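Local coordinates for ER-derived vesicles protein ERV41 (Saccharomyces cerevisiae, PDB 3ZLC) that helps carry a subset of secretory proteins from the endoplasmic reticulum to the Golgi in COPII-coated vesicles and facilitates retrograde transport from the Golgi to the endoplasmic reticulum, at residues 24-37 and 48-61. Residues are numbered along the deposited sequence; the frame is centred on the assembly and turned at random. Where two conformers were deposited one is given.
Sequences MDIYVNTKCDWLQI and LVLEELQLEEMPFF
Y27 and M58 form a Met-aromatic contact in this lumenal beta-sheet domain. Strand 19-28 lies in one sheet and strand 35-41 in the other. Residues 48-61 leave the sheet of strand 35-41 and join the first as its outermost strand 53-57, next to strand 117-126.

Y27 can be followed outward. Its CB packs on F60 CE1 at 3.8 Å. Its CG and CD1 meet the M58 sulfur, and M58 CE sits over the ring centre, 3.5 Å from the centroid. A bend at chi3 (-63°) brings that methyl over the face. At the ring edge CD2 nears F61 O, a buried oxygen with no partner in the model. CE1 meets M58 CE. CE2 touches F61 CE1 at 3.5 Å. CZ meets both M58 CE and F61 CE1, and OH reaches F61 CZ. The two rings are oblique, with planes at 38°.

The N29 amide stacks on F60, its plane 12° from the ring, with CB over the ring centre. N29 ND2 donates hydrogen bonds to N115 O and E113 O, and OD1 accepts one from N155 ND2.

C32 is disulfide-bonded to C117, and its SG lies against the backbone of E56. C32 N makes a weak hydrogen bond of 3.4 Å to E57 OE1.

At the far end, I37 CD1 packs on L53 CD1. V49 N donates to I37 O at 2.8 Å, and water 3 links I37 N to V49 O.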
ATOM      1  N   MET A  24       3.721   5.472   1.917  1.00 15.03           N
ATOM      2  CA  MET A  24       3.233   4.703   0.779  0.53 18.81           C
ATOM      3  C   MET A  24       3.845   5.188  -0.540  1.00 23.34           C
ATOM      4  O   MET A  24       3.997   6.384  -0.752  1.00 16.99           O
ATOM      5  CB  MET A  24       1.707   4.820   0.717  0.53 18.13           C
ATOM      6  CG  MET A  24       1.024   3.666   0.032  0.53 15.20           C
ATOM      7  SD  MET A  24      -0.757   3.883  -0.170  0.53 35.73           S
ATOM      8  CE  MET A  24      -0.901   5.647   0.144  0.53 31.48           C
ATOM      9  N   ASP A  25       4.169   4.258  -1.423  1.00 15.59           N
ATOM     10  CA  ASP A  25       4.614   4.608  -2.754  1.00 19.62           C
ATOM     11  C   ASP A  25       4.107   3.449  -3.577  1.00 15.47           C
ATOM     12  O   ASP A  25       4.587   2.323  -3.440  1.00 12.96           O
ATOM     13  CB  ASP A  25       6.140   4.717  -2.822  1.00 21.44           C
ATOM     14  CG  ASP A  25       6.612   5.231  -4.179  1.00 29.24           C
ATOM     15  OD1 ASP A  25       6.211   4.645  -5.213  1.00 20.56           O
ATOM     16  OD2 ASP A  25       7.333   6.239  -4.215  1.00 37.26           O
ATOM     17  N   ILE A  26       3.065   3.700  -4.366  1.00 13.67           N
ATOM     18  CA  ILE A  26       2.348   2.643  -5.086  0.83 15.69           C
ATOM     19  C   ILE A  26       2.069   3.087  -6.530  1.00 15.07           C
ATOM     20  O   ILE A  26       1.874   4.282  -6.769  1.00 16.23           O
ATOM     21  CB  ILE A  26       1.015   2.330  -4.344  0.83 18.04           C
ATOM     22  CG1 ILE A  26       1.322   1.840  -2.923  0.83 21.25           C
ATOM     23  CG2 ILE A  26       0.171   1.287  -5.078  0.83 19.84           C
ATOM     24  CD1 ILE A  26       0.106   1.501  -2.117  0.83 29.47           C
ATOM     25  N   TYR A  27       2.055   2.145  -7.480  1.00 14.49           N
ATOM     26  CA  TYR A  27       1.602   2.443  -8.839  1.00 13.64           C
ATOM     27  C   TYR A  27       0.260   1.739  -8.940  1.00 19.45           C
ATOM     28  O   TYR A  27       0.147   0.582  -8.551  1.00 15.67           O
ATOM     29  CB  TYR A  27       2.538   1.849  -9.902  1.00 14.31           C
ATOM     30  CG  TYR A  27       3.980   2.333  -9.878  1.00 16.23           C
ATOM     31  CD1 TYR A  27       4.323   3.581  -9.359  1.00 15.73           C
ATOM     32  CD2 TYR A  27       4.996   1.532 -10.375  1.00 14.99           C
ATOM     33  CE1 TYR A  27       5.658   4.016  -9.354  1.00 18.04           C
ATOM     34  CE2 TYR A  27       6.321   1.949 -10.373  1.00 19.05           C
ATOM     35  CZ  TYR A  27       6.648   3.189  -9.858  1.00 24.61           C
ATOM     36  OH  TYR A  27       7.967   3.606  -9.859  1.00 23.03           O
ATOM     37  N   VAL A  28      -0.757   2.432  -9.435  1.00 14.20           N
ATOM     38  CA  VAL A  28      -2.072   1.821  -9.677  1.00 14.53           C
ATOM     39  C   VAL A  28      -2.351   1.894 -11.177  1.00 17.20           C
ATOM     40  O   VAL A  28      -2.081   2.923 -11.798  1.00 16.61           O
ATOM     41  CB  VAL A  28      -3.202   2.576  -8.926  1.00 18.17           C
ATOM     42  CG1 VAL A  28      -4.559   1.916  -9.186  1.00 18.91           C
ATOM     43  CG2 VAL A  28      -2.924   2.601  -7.411  1.00 17.28           C
ATOM     44  N   ASN A  29      -2.890   0.816 -11.751  1.00 16.18           N
ATOM     45  CA  ASN A  29      -3.157   0.721 -13.202  1.00 18.73           C
ATOM     46  C   ASN A  29      -4.430   1.474 -13.603  1.00 20.31           C
ATOM     47  O   ASN A  29      -5.173   1.042 -14.488  1.00 20.91           O
ATOM     48  CB  ASN A  29      -3.258  -0.771 -13.578  1.00 17.89           C
ATOM     49  CG  ASN A  29      -3.135  -1.056 -15.074  1.00 19.30           C
ATOM     50  OD1 ASN A  29      -3.255  -2.216 -15.470  1.00 21.63           O
ATOM     51  ND2 ASN A  29      -2.882  -0.026 -15.904  1.00 20.25           N
ATOM     52  N   THR A  30      -4.652   2.628 -12.970  1.00 18.92           N
ATOM     53  CA  THR A  30      -5.782   3.515 -13.287  1.00 21.51           C
ATOM     54  C   THR A  30      -5.300   4.969 -13.237  1.00 19.30           C
ATOM     55  O   THR A  30      -4.429   5.309 -12.421  1.00 20.21           O
ATOM     56  CB  THR A  30      -6.931   3.332 -12.264  1.00 20.23           C
ATOM     57  OG1 THR A  30      -7.358   1.955 -12.253  1.00 20.43           O
ATOM     58  CG2 THR A  30      -8.121   4.239 -12.597  1.00 19.68           C
ATOM     59  N   LYS A  31      -5.833   5.813 -14.121  1.00 19.84           N
ATOM     60  CA  LYS A  31      -5.501   7.248 -14.122  1.00 22.79           C
ATOM     61  C   LYS A  31      -5.879   7.876 -12.792  1.00 19.52           C
ATOM     62  O   LYS A  31      -6.884   7.484 -12.188  1.00 23.66           O
ATOM     63  CB  LYS A  31      -6.251   7.981 -15.233  1.00 25.49           C
ATOM     64  CG  LYS A  31      -6.181   7.305 -16.582  1.00 41.04           C
ATOM     65  CD  LYS A  31      -4.811   7.409 -17.178  1.00 45.74           C
ATOM     66  CE  LYS A  31      -4.805   8.419 -18.308  1.00 52.74           C
ATOM     67  NZ  LYS A  31      -3.429   8.586 -18.851  1.00 48.83           N
ATOM     68  N   CYS A  32      -5.087   8.847 -12.334  1.00 21.46           N
ATOM     69  CA  CYS A  32      -5.241   9.394 -10.976  1.00 19.97           C
ATOM     70  C   CYS A  32      -6.636   9.969 -10.693  1.00 20.24           C
ATOM     71  O   CYS A  32      -7.182   9.785  -9.602  1.00 21.75           O
ATOM     72  CB  CYS A  32      -4.198  10.488 -10.727  1.00 24.21           C
ATOM     73  SG  CYS A  32      -2.486   9.928 -10.787  1.00 23.37           S
ATOM     74  N   ASP A  33      -7.197  10.673 -11.666  1.00 20.76           N
ATOM     75  CA  ASP A  33      -8.427  11.439 -11.442  1.00 23.91           C
ATOM     76  C   ASP A  33      -9.675  10.550 -11.252  1.00 22.45           C
ATOM     77  O   ASP A  33     -10.734  11.033 -10.841  1.00 22.62           O
ATOM     78  CB  ASP A  33      -8.629  12.471 -12.570  1.00 24.58           C
ATOM     79  CG  ASP A  33      -7.755  13.736 -12.397  1.00 29.79           C
ATOM     80  OD1 ASP A  33      -6.935  13.798 -11.467  1.00 31.19           O
ATOM     81  OD2 ASP A  33      -7.882  14.677 -13.201  1.00 27.40           O
ATOM     82  N   TRP A  34      -9.551   9.256 -11.535  1.00 21.25           N
ATOM     83  CA  TRP A  34     -10.644   8.322 -11.252  1.00 29.69           C
ATOM     84  C   TRP A  34     -10.593   7.855  -9.798  1.00 31.15           C
ATOM     85  O   TRP A  34     -11.537   7.238  -9.298  1.00 24.54           O
ATOM     86  CB  TRP A  34     -10.550   7.073 -12.142  1.00 25.78           C
ATOM     87  CG  TRP A  34     -10.740   7.311 -13.618  1.00 23.36           C
ATOM     88  CD1 TRP A  34      -9.809   7.114 -14.599  1.00 28.88           C
ATOM     89  CD2 TRP A  34     -11.929   7.762 -14.280  1.00 24.26           C
ATOM     90  NE1 TRP A  34     -10.343   7.425 -15.822  1.00 24.97           N
ATOM     91  CE2 TRP A  34     -11.640   7.833 -15.655  1.00 25.18           C
ATOM     92  CE3 TRP A  34     -13.207   8.129 -13.844  1.00 25.13           C
ATOM     93  CZ2 TRP A  34     -12.578   8.241 -16.597  1.00 26.89           C
ATOM     94  CZ3 TRP A  34     -14.140   8.534 -14.781  1.00 26.83           C
ATOM     95  CH2 TRP A  34     -13.822   8.591 -16.142  1.00 27.76           C
ATOM     96  N   LEU A  35      -9.470   8.120  -9.129  1.00 20.96           N
ATOM     97  CA  LEU A  35      -9.190   7.502  -7.831  1.00 23.53           C
ATOM     98  C   LEU A  35      -9.562   8.385  -6.651  1.00 26.04           C
ATOM     99  O   LEU A  35      -9.468   9.619  -6.730  1.00 25.13           O
ATOM    100  CB  LEU A  35      -7.703   7.128  -7.726  1.00 20.92           C
ATOM    101  CG  LEU A  35      -7.222   6.082  -8.734  1.00 22.03           C
ATOM    102  CD1 LEU A  35      -5.740   5.772  -8.555  1.00 22.20           C
ATOM    103  CD2 LEU A  35      -8.063   4.814  -8.642  1.00 22.44           C
ATOM    104  N   GLN A  36      -9.981   7.750  -5.556  1.00 20.32           N
ATOM    105  CA  GLN A  36     -10.089   8.439  -4.276  1.00 21.02           C
ATOM    106  C   GLN A  36      -9.397   7.602  -3.200  1.00 23.35           C
ATOM    107  O   GLN A  36      -9.395   6.361  -3.251  1.00 22.98           O
ATOM    108  CB  GLN A  36     -11.552   8.722  -3.909  1.00 27.76           C
ATOM    109  CG  GLN A  36     -12.362   7.488  -3.516  1.00 33.78           C
ATOM    110  CD  GLN A  36     -13.714   7.850  -2.919  1.00 51.86           C
ATOM    111  OE1 GLN A  36     -13.807   8.711  -2.039  1.00 57.31           O
ATOM    112  NE2 GLN A  36     -14.769   7.194  -3.396  1.00 53.15           N
ATOM    113  N   ILE A  37      -8.788   8.277  -2.234  1.00 23.45           N
ATOM    114  CA  ILE A  37      -8.058   7.579  -1.176  1.00 22.74           C
ATOM    115  C   ILE A  37      -8.642   8.034   0.158  1.00 23.38           C
ATOM    116  O   ILE A  37      -8.691   9.244   0.433  1.00 24.95           O
ATOM    117  CB  ILE A  37      -6.561   7.870  -1.280  1.00 19.99           C
ATOM    118  CG1 ILE A  37      -6.038   7.386  -2.641  1.00 23.00           C
ATOM    119  CG2 ILE A  37      -5.769   7.215  -0.131  1.00 16.82           C
ATOM    120  CD1 ILE A  37      -4.620   7.712  -2.870  1.00 29.61           C
ATOM    121  N   LEU A  48     -11.271  11.765   3.684  1.00 29.17           N
ATOM    122  CA  LEU A  48     -10.602  11.840   2.383  1.00 33.59           C
ATOM    123  C   LEU A  48      -9.150  12.274   2.534  1.00 34.02           C
ATOM    124  O   LEU A  48      -8.852  13.303   3.148  1.00 36.61           O
ATOM    125  CB  LEU A  48     -11.334  12.805   1.449  1.00 31.36           C
ATOM    126  CG  LEU A  48     -12.329  12.196   0.460  1.00 40.99           C
ATOM    127  CD1 LEU A  48     -13.063  13.291  -0.306  1.00 50.30           C
ATOM    128  CD2 LEU A  48     -11.624  11.273  -0.505  1.00 38.89           C
ATOM    129  N   VAL A  49      -8.236  11.478   1.996  1.00 26.03           N
ATOM    130  CA  VAL A  49      -6.842  11.870   1.973  1.00 31.14           C
ATOM    131  C   VAL A  49      -6.615  12.625   0.674  1.00 43.80           C
ATOM    132  O   VAL A  49      -6.656  12.053  -0.419  1.00 40.43           O
ATOM    133  CB  VAL A  49      -5.897  10.666   2.041  1.00 39.49           C
ATOM    134  CG1 VAL A  49      -4.473  11.131   1.805  1.00 45.54           C
ATOM    135  CG2 VAL A  49      -6.019   9.986   3.379  1.00 33.19           C
ATOM    136  N   LEU A  50      -6.413  13.927   0.789  1.00 54.20           N
ATOM    137  CA  LEU A  50      -6.207  14.742  -0.390  1.00 55.22           C
ATOM    138  C   LEU A  50      -4.812  15.328  -0.352  1.00 42.56           C
ATOM    139  O   LEU A  50      -3.973  15.016  -1.199  1.00 46.90           O
ATOM    140  CB  LEU A  50      -7.260  15.847  -0.461  1.00 61.67           C
ATOM    141  CG  LEU A  50      -8.657  15.376  -0.875  1.00 65.05           C
ATOM    142  CD1 LEU A  50      -9.690  16.470  -0.689  1.00 66.26           C
ATOM    143  CD2 LEU A  50      -8.653  14.900  -2.322  1.00 63.42           C
ATOM    144  N   GLU A  51      -4.558  16.143   0.664  1.00 41.57           N
ATOM    145  CA  GLU A  51      -3.335  16.929   0.721  1.00 48.60           C
ATOM    146  C   GLU A  51      -2.090  16.153   1.149  1.00 43.04           C
ATOM    147  O   GLU A  51      -0.979  16.617   0.909  1.00 44.42           O
ATOM    148  CB  GLU A  51      -3.528  18.182   1.595  1.00 60.59           C
ATOM    149  CG  GLU A  51      -3.813  17.910   3.066  1.00 66.35           C
ATOM    150  CD  GLU A  51      -3.893  19.190   3.883  1.00 72.30           C
ATOM    151  OE1 GLU A  51      -4.859  19.962   3.694  1.00 73.71           O
ATOM    152  OE2 GLU A  51      -2.993  19.419   4.722  1.00 71.91           O
ATOM    153  N   GLU A  52      -2.255  14.978   1.762  1.00 30.12           N
ATOM    154  CA  GLU A  52      -1.096  14.262   2.311  1.00 33.91           C
ATOM    155  C   GLU A  52      -0.382  13.389   1.285  1.00 40.48           C
ATOM    156  O   GLU A  52       0.703  12.868   1.558  1.00 40.52           O
ATOM    157  CB  GLU A  52      -1.479  13.404   3.525  1.00 40.90           C
ATOM    158  CG  GLU A  52      -1.685  14.182   4.818  1.00 53.62           C
ATOM    159  CD  GLU A  52      -3.143  14.304   5.184  1.00 59.61           C
ATOM    160  OE1 GLU A  52      -3.989  14.180   4.270  1.00 57.57           O
ATOM    161  OE2 GLU A  52      -3.441  14.524   6.379  1.00 64.87           O
ATOM    162  N   LEU A  53      -0.996  13.208   0.118  1.00 33.31           N
ATOM    163  CA  LEU A  53      -0.401  12.355  -0.905  1.00 26.98           C
ATOM    164  C   LEU A  53      -0.250  13.082  -2.224  1.00 30.39           C
ATOM    165  O   LEU A  53      -1.009  14.002  -2.540  1.00 34.02           O
ATOM    166  CB  LEU A  53      -1.231  11.089  -1.125  1.00 25.87           C
ATOM    167  CG  LEU A  53      -1.423  10.116   0.030  1.00 28.24           C
ATOM    168  CD1 LEU A  53      -2.511   9.093  -0.311  1.00 33.98           C
ATOM    169  CD2 LEU A  53      -0.113   9.399   0.392  1.00 25.17           C
ATOM    170  N   GLN A  54       0.752  12.684  -2.991  1.00 21.79           N
ATOM    171  CA  GLN A  54       0.878  13.153  -4.363  0.60 24.53           C
ATOM    172  C   GLN A  54       0.295  12.085  -5.272  1.00 23.73           C
ATOM    173  O   GLN A  54       0.555  10.895  -5.075  1.00 17.99           O
ATOM    174  CB  GLN A  54       2.347  13.411  -4.707  0.60 30.01           C
ATOM    175  CG  GLN A  54       2.925  14.608  -3.963  0.60 35.69           C
ATOM    176  CD  GLN A  54       2.060  15.845  -4.131  0.60 39.39           C
ATOM    177  OE1 GLN A  54       1.515  16.375  -3.167  0.60 41.48           O
ATOM    178  NE2 GLN A  54       1.920  16.298  -5.367  0.60 44.55           N
ATOM    179  N   LEU A  55      -0.508  12.502  -6.239  1.00 20.90           N
ATOM    180  CA  LEU A  55      -1.045  11.592  -7.249  1.00 20.80           C
ATOM    181  C   LEU A  55      -0.531  12.092  -8.592  1.00 27.00           C
ATOM    182  O   LEU A  55      -0.843  13.205  -9.010  1.00 25.06           O
ATOM    183  CB  LEU A  55      -2.577  11.570  -7.231  1.00 20.88           C
ATOM    184  CG  LEU A  55      -3.202  10.560  -6.263  1.00 26.67           C
ATOM    185  CD1 LEU A  55      -2.989  11.009  -4.832  1.00 33.64           C
ATOM    186  CD2 LEU A  55      -4.690  10.350  -6.541  1.00 28.41           C
ATOM    187  N   GLU A  56       0.303  11.293  -9.246  1.00 20.63           N
ATOM    188  CA  GLU A  56       0.903  11.727 -10.501  1.00 29.83           C
ATOM    189  C   GLU A  56       0.647  10.718 -11.598  1.00 24.82           C
ATOM    190  O   GLU A  56       0.810   9.506 -11.387  1.00 19.61           O
ATOM    191  CB  GLU A  56       2.407  11.952 -10.312  1.00 27.94           C
ATOM    192  CG  GLU A  56       2.714  13.204  -9.491  1.00 39.20           C
ATOM    193  CD  GLU A  56       4.201  13.467  -9.321  1.00 43.07           C
ATOM    194  OE1 GLU A  56       5.018  12.798  -9.992  1.00 39.76           O
ATOM    195  OE2 GLU A  56       4.551  14.346  -8.504  1.00 44.02           O
ATOM    196  N   GLU A  57       0.266  11.219 -12.770  1.00 20.97           N
ATOM    197  CA  GLU A  57       0.001  10.357 -13.922  1.00 28.77           C
ATOM    198  C   GLU A  57       1.275   9.634 -14.326  1.00 25.17           C
ATOM    199  O   GLU A  57       2.366  10.207 -14.255  1.00 24.57           O
ATOM    200  CB  GLU A  57      -0.504  11.175 -15.114  1.00 36.79           C
ATOM    201  CG  GLU A  57      -1.655  12.126 -14.806  1.00 50.52           C
ATOM    202  CD  GLU A  57      -2.929  11.406 -14.441  1.00 54.98           C
ATOM    203  OE1 GLU A  57      -3.026  10.188 -14.700  1.00 51.53           O
ATOM    204  OE2 GLU A  57      -3.842  12.064 -13.892  1.00 58.83           O
ATOM    205  N   MET A  58       1.141   8.386 -14.765  1.00 24.65           N
ATOM    206  CA  MET A  58       2.302   7.630 -15.240  1.00 21.69           C
ATOM    207  C   MET A  58       1.856   6.580 -16.235  1.00 25.71           C
ATOM    208  O   MET A  58       0.677   6.216 -16.249  1.00 23.66           O
ATOM    209  CB  MET A  58       2.972   6.942 -14.058  1.00 22.59           C
ATOM    210  CG  MET A  58       2.125   5.803 -13.481  1.00 18.08           C
ATOM    211  SD  MET A  58       2.903   4.971 -12.078  1.00 21.70           S
ATOM    212  CE  MET A  58       4.364   4.278 -12.852  1.00 20.95           C
ATOM    213  N   PRO A  59       2.788   6.082 -17.079  1.00 24.30           N
ATOM    214  CA  PRO A  59       2.427   4.860 -17.806  1.00 26.15           C
ATOM    215  C   PRO A  59       2.641   3.698 -16.842  1.00 24.48           C
ATOM    216  O   PRO A  59       3.769   3.528 -16.346  1.00 21.18           O
ATOM    217  CB  PRO A  59       3.468   4.797 -18.948  1.00 26.67           C
ATOM    218  CG  PRO A  59       4.230   6.156 -18.899  1.00 30.92           C
ATOM    219  CD  PRO A  59       4.132   6.561 -17.449  1.00 29.47           C
ATOM    220  N   PHE A  60       1.593   2.928 -16.557  1.00 24.79           N
ATOM    221  CA  PHE A  60       1.712   1.825 -15.602  1.00 21.73           C
ATOM    222  C   PHE A  60       2.801   0.839 -16.023  1.00 19.77           C
ATOM    223  O   PHE A  60       2.924   0.495 -17.190  1.00 21.09           O
ATOM    224  CB  PHE A  60       0.368   1.093 -15.415  1.00 19.74           C
ATOM    225  CG  PHE A  60       0.403   0.024 -14.337  1.00 17.93           C
ATOM    226  CD1 PHE A  60       0.400   0.378 -12.992  1.00 17.80           C
ATOM    227  CD2 PHE A  60       0.424  -1.332 -14.675  1.00 20.75           C
ATOM    228  CE1 PHE A  60       0.437  -0.596 -11.988  1.00 16.64           C
ATOM    229  CE2 PHE A  60       0.458  -2.327 -13.669  1.00 17.53           C
ATOM    230  CZ  PHE A  60       0.455  -1.950 -12.331  1.00 16.25           C
ATOM    231  N   PHE A  61       3.616   0.416 -15.065  1.00 18.87           N
ATOM    232  CA  PHE A  61       4.635  -0.588 -15.337  1.00 19.92           C
ATOM    233  C   PHE A  61       4.988  -1.326 -14.063  1.00 19.23           C
ATOM    234  O   PHE A  61       4.747  -0.838 -12.952  1.00 19.44           O
ATOM    235  CB  PHE A  61       5.891   0.032 -15.973  1.00 21.26           C
ATOM    236  CG  PHE A  61       6.792   0.758 -14.994  1.00 23.35           C
ATOM    237  CD1 PHE A  61       6.489   2.051 -14.571  1.00 20.98           C
ATOM    238  CD2 PHE A  61       7.953   0.149 -14.510  1.00 19.81           C
ATOM    239  CE1 PHE A  61       7.330   2.725 -13.679  1.00 24.63           C
ATOM    240  CE2 PHE A  61       8.806   0.820 -13.619  1.00 21.43           C
ATOM    241  CZ  PHE A  61       8.493   2.104 -13.208  1.00 18.80           C
TER
HETATM  242  O   HOH W   1      -1.502   6.290 -18.231  1.00 42.26           O
HETATM  243  O   HOH W   2      -4.252  14.240 -12.031  1.00 44.85           O
HETATM  244  O   HOH W   3      -8.402  11.259  -2.351  1.00 41.88           O